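Long-range contacts in conserved protein (Methanosarcina mazei, PDB 2NR4), which is of unknown function but binds flavin mononucleotide, its N-terminal domain belonging to the FMN-binding clan: residues Ile34-Phe39 / Cys75-Val80; Lys114-Trp119 / Gly144-Asn149. One frame throughout, in Å; residues are numbered along the deposited sequence.

Overall arrangement
Both contacts belong to one antiparallel six-stranded barrel, which contributes to the FMN site. Contact 1 closes along the chain before contact 2 opens, and their centres lie about 13 Å apart. Contact 1 joins strands 29-37 and 75-79, the two ends of the sheet order, and so closes the barrel. Contact 2 joins strands 118-130 and 133-145 at the open end of their hairpin. Strands 75-79 and 118-130 are neighbours. Val80, at the end of contact 1, makes probable backbone hydrogen bonds to Ile117 and Ala118 of contact 2. Contact 1 borders the flavin site through Thr37. Contact 2 lies away from it; the second subunit packs on Ala118 and Phe145 and also reaches Val80.

Contact 1 of 2, residues Ile34-Phe39 / Cys75-Val80; sequences IASTGF and CLASNV
This contact is the closing seam of the FMN-binding barrel, where strand 29-37 meets strand 75-79. Ser36 and Ala77 form an antiparallel hydrogen-bonded pair. Ser36 N donates to Ala77 O at 2.9 Å, and Ala77 N donates back to Ser36 O at 3.0 Å. Ile34 N reaches Asn79 O at 2.9 Å in a nearly straight bond (170°). The return bond from Asn79 N to Ile34 O is weak, and the Asn79 side chain adds to it. Its CG stands anti to the carbonyl carbon, chi1 -61°, which brings the amide back across strand 29-37. Asn79 ND2 donates to Ile34 O at 2.9 Å, from above the carbonyl plane, and to Ser36 OG at 3.0 Å. Both acceptors lie in the amide plane, which fixes the rotation of the group. OD1 accepts from Leu113 N, and Ser36 OG is bonded in turn to Pro111 O. An alanine in place of Asn79 removes both ND2 bonds and the OD1 bond to Leu113, and would probably loosen the seam and its tie to strand 110-113. Thr37 CG2 lies beside Leu76 CB at 3.8 Å. Thr37 OG1 bonds to Asn69 ND2, and the Thr37 side chain lies about 6 Å from the bound FMN. Just beyond strand 29-37 a water bridges Gly38 N and Cys75 O. Both ends of the buried Asn79 amide are thus satisfied, ND2 twice and OD1 once.

Contact 2 of 2, residues Lys114-Trp119 / Gly144-Asn149; sequences KEAIAW and GFNERN
Asn146 and Asn149 share a first torsion, with CG anti to the carbonyl carbon (chi1 -72° and -73°), and both amides are directed at the chain 114-117. Trp119 takes the crowded position, its CG between the backbone N and the carbonyl carbon (chi1 55°); together with the second torsion, this lays the indole face over Gly144. Asn149 ND2 spends two bonds on the opposing backbone. One runs from Asn149 ND2 to Lys114 O at 3.0 Å, in the carbonyl plane and on a lone pair. The other runs from Asn149 ND2 to Ala116 O at 2.9 Å, with the donor well above the carbonyl plane. Asn146 ND2 reaches the same Ala116 O at 2.8 Å. Two amides therefore grip one carbonyl. A backbone bond from Asn149 N to Asn146 O spans the 3-10 turn 147-149 and holds the two asparagines near each other.

Just beyond the strands, Asn146 N donates to Ile117 O at 2.8 Å. Trp119 and Gly144 form an antiparallel hydrogen-bonded pair. Trp119 N donates to Gly144 O at 2.9 Å, and Gly144 N donates back to Trp119 O. Gly144 N sits 3.3 Å above the Trp119 indole plane. Gly144 CA makes a CH-pi contact, 3.8 Å from the centroid of the six-membered ring of Trp119. A CB at Gly144 would collide with Trp119 CZ2. At the indole edge, in plane, a water accepts from NE1 and donates to Asn146 OD1. Ala118 and Phe145 are the non-hydrogen-bonded pair. Ala118 CB meets Phe145 CD1, and Leu153 of the second subunit packs on both residues. The arrangement is the open end of an antiparallel beta hairpin, strands 118-130 and 133-145, extended by side-chain amides that bind loop carbonyls.

Contact 1 of 2, residues Ile34-Phe39 / Cys75-Val80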
loop_
_atom_site.group_PDB
_atom_site.type_symbol
_atom_site.label_atom_id
_atom_site.label_comp_id
_atom_site.label_asym_id
_atom_site.label_seq_id
_atom_site.Cartn_x
_atom_site.Cartn_y
_atom_site.Cartn_z
ATOM N N ILE A 34 -5.267 0.149 -11.931
ATOM C CA ILE A 34 -6.198 -0.539 -12.822
ATOM C C ILE A 34 -6.172 0.207 -14.154
ATOM O O ILE A 34 -6.406 1.400 -14.212
ATOM C CB ILE A 34 -7.589 -0.545 -12.202
ATOM C CG1 ILE A 34 -7.539 -1.434 -10.933
ATOM C CG2 ILE A 34 -8.644 -1.023 -13.259
ATOM C CD1 ILE A 34 -8.703 -1.245 -10.047
ATOM N N ALA A 35 -5.907 -0.508 -15.223
ATOM C CA ALA A 35 -5.787 0.130 -16.531
ATOM C C ALA A 35 -7.152 0.114 -17.194
ATOM O O ALA A 35 -7.761 -0.952 -17.266
ATOM C CB ALA A 35 -4.837 -0.652 -17.362
ATOM N N SER A 36 -7.605 1.269 -17.695
ATOM C CA SER A 36 -8.870 1.290 -18.493
ATOM C C SER A 36 -8.498 1.389 -19.971
ATOM O O SER A 36 -7.591 2.140 -20.345
ATOM C CB SER A 36 -9.795 2.454 -18.100
ATOM O OG SER A 36 -9.107 3.694 -18.015
ATOM N N THR A 37 -9.213 0.658 -20.821
ATOM C CA THR A 37 -8.910 0.675 -22.257
ATOM C C THR A 37 -10.270 0.545 -22.971
ATOM O O THR A 37 -11.272 0.249 -22.324
ATOM C CB THR A 37 -8.059 -0.537 -22.689
ATOM O OG1 THR A 37 -8.623 -1.785 -22.211
ATOM C CG2 THR A 37 -6.547 -0.414 -22.294
ATOM N N GLY A 38 -10.293 0.719 -24.292
ATOM C CA GLY A 38 -11.490 0.370 -25.062
ATOM C C GLY A 38 -12.379 1.550 -25.353
ATOM O O GLY A 38 -13.335 1.794 -24.645
ATOM N N PHE A 39 -12.023 2.277 -26.399
ATOM C CA PHE A 39 -12.821 3.342 -26.960
ATOM C C PHE A 39 -14.271 2.894 -27.114
ATOM O O PHE A 39 -15.185 3.564 -26.608
ATOM C CB PHE A 39 -12.240 3.739 -28.336
ATOM C CG PHE A 39 -11.169 4.801 -28.282
ATOM C CD1 PHE A 39 -11.497 6.137 -28.023
ATOM C CD2 PHE A 39 -9.832 4.486 -28.565
ATOM C CE1 PHE A 39 -10.497 7.136 -28.001
ATOM C CE2 PHE A 39 -8.823 5.473 -28.542
ATOM C CZ PHE A 39 -9.165 6.800 -28.266
ATOM N N CYS A 75 -3.909 3.167 -26.892
ATOM C CA CYS A 75 -4.234 4.093 -25.813
ATOM C C CYS A 75 -4.683 3.294 -24.602
ATOM O O CYS A 75 -5.354 2.241 -24.728
ATOM C CB CYS A 75 -5.351 5.060 -26.227
ATOM S SG CYS A 75 -5.776 6.415 -25.097
ATOM N N LEU A 76 -4.292 3.792 -23.429
ATOM C CA LEU A 76 -4.596 3.115 -22.139
ATOM C C LEU A 76 -4.513 4.164 -21.056
ATOM O O LEU A 76 -3.664 5.065 -21.140
ATOM C CB LEU A 76 -3.597 1.972 -21.935
ATOM C CG LEU A 76 -3.327 1.272 -20.599
ATOM C CD1 LEU A 76 -2.565 -0.010 -20.907
ATOM C CD2 LEU A 76 -2.543 2.156 -19.580
ATOM N N ALA A 77 -5.367 4.082 -20.036
ATOM C CA ALA A 77 -5.300 5.041 -18.936
ATOM C C ALA A 77 -4.979 4.298 -17.626
ATOM O O ALA A 77 -5.514 3.225 -17.382
ATOM C CB ALA A 77 -6.621 5.756 -18.784
ATOM N N SER A 78 -4.070 4.851 -16.828
ATOM C CA SER A 78 -3.931 4.387 -15.466
ATOM C C SER A 78 -5.067 4.921 -14.603
ATOM O O SER A 78 -5.511 6.071 -14.763
ATOM C CB SER A 78 -2.586 4.903 -14.898
ATOM O OG SER A 78 -2.505 6.325 -14.957
ATOM N N ASN A 79 -5.505 4.123 -13.644
ATOM C CA ASN A 79 -6.443 4.528 -12.590
ATOM C C ASN A 79 -5.928 4.064 -11.226
ATOM O O ASN A 79 -5.837 2.845 -10.974
ATOM C CB ASN A 79 -7.814 3.883 -12.789
ATOM C CG ASN A 79 -8.440 4.294 -14.129
ATOM O OD1 ASN A 79 -9.147 5.302 -14.201
ATOM N ND2 ASN A 79 -8.112 3.566 -15.197
ATOM N N VAL A 80 -5.645 5.024 -10.362
ATOM C CA VAL A 80 -5.199 4.700 -8.985
ATOM C C VAL A 80 -6.414 4.361 -8.152
ATOM O O VAL A 80 -7.363 5.157 -8.065
ATOM C CB VAL A 80 -4.375 5.850 -8.315
ATOM C CG1 VAL A 80 -4.101 5.492 -6.834
ATOM C CG2 VAL A 80 -3.071 6.108 -9.100
HETATM O O HOH W 1 -7.706 1.230 -25.593
#

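Contact 2 of 2, residues Lys114-Trp119 / Gly144-Asn149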
loop_
_atom_site.group_PDB
_atom_site.type_symbol
_atom_site.label_atom_id
_atom_site.label_comp_id
_atom_site.label_asym_id
_atom_site.label_seq_id
_atom_site.Cartn_x
_atom_site.Cartn_y
_atom_site.Cartn_z
ATOM N N LYS A 114 -14.726 6.008 -12.740
ATOM C CA LYS A 114 -15.350 7.076 -11.953
ATOM C C LYS A 114 -14.818 7.092 -10.523
ATOM O O LYS A 114 -14.743 8.161 -9.911
ATOM C CB LYS A 114 -16.850 6.890 -11.915
ATOM C CG LYS A 114 -17.501 7.237 -13.242
ATOM C CD LYS A 114 -18.976 6.820 -13.221
ATOM C CE LYS A 114 -19.791 7.791 -12.441
ATOM N NZ LYS A 114 -21.096 7.907 -13.190
ATOM N N GLU A 115 -14.457 5.909 -10.034
ATOM C CA GLU A 115 -13.938 5.741 -8.681
ATOM C C GLU A 115 -12.400 5.842 -8.612
ATOM O O GLU A 115 -11.817 5.614 -7.557
ATOM C CB GLU A 115 -14.422 4.423 -8.087
ATOM C CG GLU A 115 -15.941 4.373 -7.784
ATOM C CD GLU A 115 -16.457 5.541 -6.929
ATOM O OE1 GLU A 115 -15.765 5.979 -5.971
ATOM O OE2 GLU A 115 -17.582 6.022 -7.206
ATOM N N ALA A 116 -11.752 6.207 -9.712
ATOM C CA ALA A 116 -10.306 6.471 -9.669
ATOM C C ALA A 116 -9.939 7.636 -8.743
ATOM O O ALA A 116 -10.603 8.681 -8.712
ATOM C CB ALA A 116 -9.763 6.734 -11.059
ATOM N N ILE A 117 -8.867 7.456 -7.981
ATOM C CA ILE A 117 -8.315 8.554 -7.209
ATOM C C ILE A 117 -7.671 9.580 -8.144
ATOM O O ILE A 117 -7.896 10.781 -8.025
ATOM C CB ILE A 117 -7.262 8.013 -6.192
ATOM C CG1 ILE A 117 -7.864 6.896 -5.289
ATOM C CG2 ILE A 117 -6.652 9.154 -5.410
ATOM C CD1 ILE A 117 -8.932 7.350 -4.374
ATOM N N ALA A 118 -6.835 9.087 -9.052
ATOM C CA ALA A 118 -6.161 9.873 -10.063
ATOM C C ALA A 118 -6.042 9.032 -11.340
ATOM O O ALA A 118 -5.823 7.788 -11.274
ATOM C CB ALA A 118 -4.760 10.282 -9.555
ATOM N N TRP A 119 -6.155 9.685 -12.503
ATOM C CA TRP A 119 -6.054 8.968 -13.800
ATOM C C TRP A 119 -5.087 9.675 -14.729
ATOM O O TRP A 119 -4.894 10.914 -14.622
ATOM C CB TRP A 119 -7.457 8.760 -14.449
ATOM C CG TRP A 119 -8.230 10.032 -14.612
ATOM C CD1 TRP A 119 -9.188 10.528 -13.759
ATOM C CD2 TRP A 119 -8.079 11.005 -15.665
ATOM N NE1 TRP A 119 -9.656 11.760 -14.242
ATOM C CE2 TRP A 119 -8.992 12.063 -15.401
ATOM C CE3 TRP A 119 -7.282 11.071 -16.821
ATOM C CZ2 TRP A 119 -9.112 13.182 -16.247
ATOM C CZ3 TRP A 119 -7.398 12.180 -17.651
ATOM C CH2 TRP A 119 -8.296 13.232 -17.343
ATOM N N GLY A 144 -5.942 13.574 -14.530
ATOM C CA GLY A 144 -6.887 14.194 -13.648
ATOM C C GLY A 144 -6.827 13.625 -12.265
ATOM O O GLY A 144 -6.282 12.556 -12.060
ATOM N N PHE A 145 -7.449 14.342 -11.336
ATOM C CA PHE A 145 -7.481 14.012 -9.933
ATOM C C PHE A 145 -8.936 14.023 -9.497
ATOM O O PHE A 145 -9.730 14.842 -9.984
ATOM C CB PHE A 145 -6.702 15.084 -9.156
ATOM C CG PHE A 145 -6.005 14.569 -7.950
ATOM C CD1 PHE A 145 -4.787 13.913 -8.065
ATOM C CD2 PHE A 145 -6.554 14.752 -6.688
ATOM C CE1 PHE A 145 -4.143 13.435 -6.944
ATOM C CE2 PHE A 145 -5.911 14.280 -5.546
ATOM C CZ PHE A 145 -4.707 13.620 -5.673
ATOM N N ASN A 146 -9.309 13.112 -8.611
ATOM C CA ASN A 146 -10.671 13.099 -8.095
ATOM C C ASN A 146 -10.639 13.295 -6.593
ATOM O O ASN A 146 -10.723 12.340 -5.820
ATOM C CB ASN A 146 -11.416 11.803 -8.450
ATOM C CG ASN A 146 -11.792 11.713 -9.918
ATOM O OD1 ASN A 146 -12.093 12.714 -10.571
ATOM N ND2 ASN A 146 -11.793 10.500 -10.441
ATOM N N GLU A 147 -10.487 14.557 -6.197
ATOM C CA GLU A 147 -10.583 14.986 -4.798
ATOM C C GLU A 147 -11.712 14.298 -4.036
ATOM O O GLU A 147 -11.514 13.831 -2.924
ATOM C CB GLU A 147 -10.767 16.510 -4.739
ATOM C CG GLU A 147 -9.552 17.305 -5.208
ATOM C CD GLU A 147 -9.467 17.493 -6.725
ATOM O OE1 GLU A 147 -10.497 17.357 -7.437
ATOM O OE2 GLU A 147 -8.345 17.789 -7.201
ATOM N N ARG A 148 -12.877 14.201 -4.662
ATOM C CA ARG A 148 -14.062 13.584 -4.065
ATOM C C ARG A 148 -13.854 12.114 -3.647
ATOM O O ARG A 148 -14.582 11.608 -2.799
ATOM C CB ARG A 148 -15.270 13.709 -5.018
ATOM C CG ARG A 148 -15.726 15.172 -5.327
ATOM C CD ARG A 148 -16.760 15.248 -6.480
ATOM N NE ARG A 148 -16.796 16.577 -7.104
ATOM C CZ ARG A 148 -17.536 16.906 -8.167
ATOM N NH1 ARG A 148 -18.334 16.011 -8.750
ATOM N NH2 ARG A 148 -17.486 18.143 -8.650
ATOM N N ASN A 149 -12.856 11.447 -4.228
ATOM C CA ASN A 149 -12.608 10.027 -3.972
ATOM C C ASN A 149 -11.546 9.726 -2.908
ATOM O O ASN A 149 -11.320 8.558 -2.564
ATOM C CB ASN A 149 -12.243 9.326 -5.281
ATOM C CG ASN A 149 -13.440 9.146 -6.194
ATOM O OD1 ASN A 149 -14.570 9.016 -5.719
ATOM N ND2 ASN A 149 -13.203 9.128 -7.503
HETATM O O HOH W 2 -11.862 13.202 -13.272
#